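Local coordinates for reticulocyte binding protein (Streptococcus agalactiae COH1, PDB 3FAW) that probably hydrolyses alpha-1,6-glucosidic linkages in pullulan and branched alpha-glucans as a secreted, cell-wall-anchored pullulanase, at residues A273-F278 / I313-V318. Sequence-based numbering, arbitrary orientation.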
loop_
_atom_site.group_PDB
_atom_site.type_symbol
_atom_site.label_atom_id
_atom_site.label_comp_id
_atom_site.label_asym_id
_atom_site.label_seq_id
_atom_site.Cartn_x
_atom_site.Cartn_y
_atom_site.Cartn_z
ATOM N N ALA A 273 -4.277 -5.999 -8.255
ATOM C CA ALA A 273 -3.612 -7.222 -8.725
ATOM C C ALA A 273 -2.120 -7.289 -8.364
ATOM O O ALA A 273 -1.424 -6.272 -8.305
ATOM C CB ALA A 273 -3.781 -7.355 -10.239
ATOM N N HIS A 274 -1.650 -8.510 -8.119
ATOM C CA HIS A 274 -0.231 -8.828 -7.963
ATOM C C HIS A 274 0.290 -9.337 -9.322
ATOM O O HIS A 274 -0.370 -10.143 -9.983
ATOM C CB HIS A 274 -0.098 -9.907 -6.888
ATOM C CG HIS A 274 1.304 -10.186 -6.449
ATOM N ND1 HIS A 274 2.178 -10.956 -7.187
ATOM C CD2 HIS A 274 1.965 -9.848 -5.318
ATOM C CE1 HIS A 274 3.325 -11.056 -6.540
ATOM N NE2 HIS A 274 3.222 -10.393 -5.402
ATOM N N VAL A 275 1.463 -8.857 -9.736
ATOM C CA VAL A 275 1.998 -9.127 -11.084
ATOM C C VAL A 275 2.256 -10.613 -11.349
ATOM O O VAL A 275 2.058 -11.096 -12.469
ATOM C CB VAL A 275 3.295 -8.323 -11.348
ATOM C CG1 VAL A 275 3.915 -8.708 -12.690
ATOM C CG2 VAL A 275 3.005 -6.829 -11.308
ATOM N N ARG A 276 2.707 -11.325 -10.320
ATOM C CA ARG A 276 2.861 -12.779 -10.380
ATOM C C ARG A 276 1.502 -13.475 -10.512
ATOM O O ARG A 276 1.277 -14.237 -11.459
ATOM C CB ARG A 276 3.583 -13.286 -9.126
ATOM C CG ARG A 276 3.818 -14.795 -9.076
ATOM C CD ARG A 276 4.832 -15.227 -10.110
ATOM N NE ARG A 276 5.196 -16.636 -9.969
ATOM C CZ ARG A 276 6.172 -17.243 -10.641
ATOM N NH1 ARG A 276 6.918 -16.577 -11.518
ATOM N NH2 ARG A 276 6.408 -18.527 -10.430
ATOM N N ASP A 277 0.608 -13.199 -9.560
ATOM C CA ASP A 277 -0.716 -13.840 -9.498
ATOM C C ASP A 277 -1.445 -13.836 -10.835
ATOM O O ASP A 277 -2.040 -14.838 -11.235
ATOM C CB ASP A 277 -1.630 -13.119 -8.491
ATOM C CG ASP A 277 -1.151 -13.234 -7.053
ATOM O OD1 ASP A 277 -0.130 -13.907 -6.790
ATOM O OD2 ASP A 277 -1.812 -12.628 -6.180
ATOM N N PHE A 278 -1.410 -12.689 -11.505
ATOM C CA PHE A 278 -2.285 -12.421 -12.639
ATOM C C PHE A 278 -1.972 -13.265 -13.878
ATOM O O PHE A 278 -2.812 -13.362 -14.770
ATOM C CB PHE A 278 -2.237 -10.928 -12.992
ATOM C CG PHE A 278 -3.390 -10.451 -13.848
ATOM C CD1 PHE A 278 -4.707 -10.707 -13.482
ATOM C CD2 PHE A 278 -3.155 -9.711 -15.002
ATOM C CE1 PHE A 278 -5.766 -10.256 -14.258
ATOM C CE2 PHE A 278 -4.208 -9.254 -15.781
ATOM C CZ PHE A 278 -5.518 -9.526 -15.404
ATOM N N ILE A 313 -5.694 0.118 -12.564
ATOM C CA ILE A 313 -5.093 -1.142 -12.129
ATOM C C ILE A 313 -4.066 -0.840 -11.033
ATOM O O ILE A 313 -3.086 -0.126 -11.265
ATOM C CB ILE A 313 -4.429 -1.878 -13.304
ATOM C CG1 ILE A 313 -5.458 -2.146 -14.409
ATOM C CG2 ILE A 313 -3.801 -3.182 -12.836
ATOM C CD1 ILE A 313 -4.852 -2.668 -15.707
ATOM N N GLN A 314 -4.325 -1.354 -9.835
ATOM C CA GLN A 314 -3.411 -1.214 -8.707
ATOM C C GLN A 314 -2.487 -2.422 -8.608
ATOM O O GLN A 314 -2.952 -3.561 -8.507
ATOM C CB GLN A 314 -4.198 -1.055 -7.410
ATOM C CG GLN A 314 -3.335 -0.831 -6.174
ATOM C CD GLN A 314 -4.162 -0.474 -4.958
ATOM O OE1 GLN A 314 -4.932 0.496 -4.975
ATOM N NE2 GLN A 314 -4.015 -1.260 -3.891
ATOM N N LEU A 315 -1.179 -2.172 -8.638
ATOM C CA LEU A 315 -0.189 -3.242 -8.550
ATOM C C LEU A 315 0.417 -3.319 -7.156
ATOM O O LEU A 315 0.884 -2.315 -6.615
ATOM C CB LEU A 315 0.928 -3.040 -9.575
ATOM C CG LEU A 315 0.493 -2.988 -11.044
ATOM C CD1 LEU A 315 1.683 -2.637 -11.922
ATOM C CD2 LEU A 315 -0.141 -4.304 -11.485
ATOM N N LEU A 316 0.418 -4.521 -6.586
ATOM C CA LEU A 316 1.152 -4.784 -5.349
ATOM C C LEU A 316 2.630 -4.411 -5.543
ATOM O O LEU A 316 3.093 -4.314 -6.683
ATOM C CB LEU A 316 0.978 -6.252 -4.909
ATOM C CG LEU A 316 -0.269 -6.505 -4.042
ATOM C CD1 LEU A 316 -1.543 -6.507 -4.894
ATOM C CD2 LEU A 316 -0.152 -7.793 -3.225
ATOM N N PRO A 317 3.371 -4.185 -4.437
ATOM C CA PRO A 317 4.705 -3.581 -4.495
ATOM C C PRO A 317 5.645 -4.086 -5.604
ATOM O O PRO A 317 6.118 -5.223 -5.559
ATOM C CB PRO A 317 5.277 -3.892 -3.105
ATOM C CG PRO A 317 4.093 -3.848 -2.233
ATOM C CD PRO A 317 2.992 -4.489 -3.045
ATOM N N VAL A 318 5.899 -3.227 -6.590
ATOM C CA VAL A 318 6.826 -3.530 -7.680
ATOM C C VAL A 318 8.237 -3.001 -7.389
ATOM O O VAL A 318 9.186 -3.342 -8.097
ATOM C CB VAL A 318 6.317 -2.983 -9.052
ATOM C CG1 VAL A 318 4.958 -3.586 -9.401
ATOM C CG2 VAL A 318 6.250 -1.463 -9.054
HETATM O O HOH W 1 2.806 -7.035 -7.939
#
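A273 pairs in parallel with L315 through two backbone hydrogen bonds that fall either side of L315: A273 N donates to Q314 O at 2.8 Å, nearly straight at 167°, and L316 N donates to A273 O at 3.1 Å. The same carbonyl also receives a CA-H...O contact from L315 CA, and beside the bond from L316 N the L316 methyl CD1 packs against it, 3.4 Å from A273 O. Past this last bridge the chains separate, and a water fills in for the next rung, accepting from V275 N and donating to L316 O. In the (beta/alpha)8 barrel of the alpha-amylase fold, these are the C-terminal ends of the first two neighbouring strands, 269-273 and 312-315, the latter paired on its other flank with strand 385-390. With CG anti to its backbone N (chi1 -170°), H274 turns its ring edge to L316: H274 CD2 lies 3.6 Å from L316 CD2, with that methyl in the ring plane, and the two side chains cross at about a right angle. The imidazole is held by the bond from NE2 to N343 O and by a stack with Y342, a ligand of a nearby calcium ion; R276 N adds only a weak bond to ND1. Alongside the water, V275 CG2 rests on L315 CD2 at 4.0 Å and on V318 CG1 at 4.2 Å, while F298 of helix 295-298 packs against both A273 and L315.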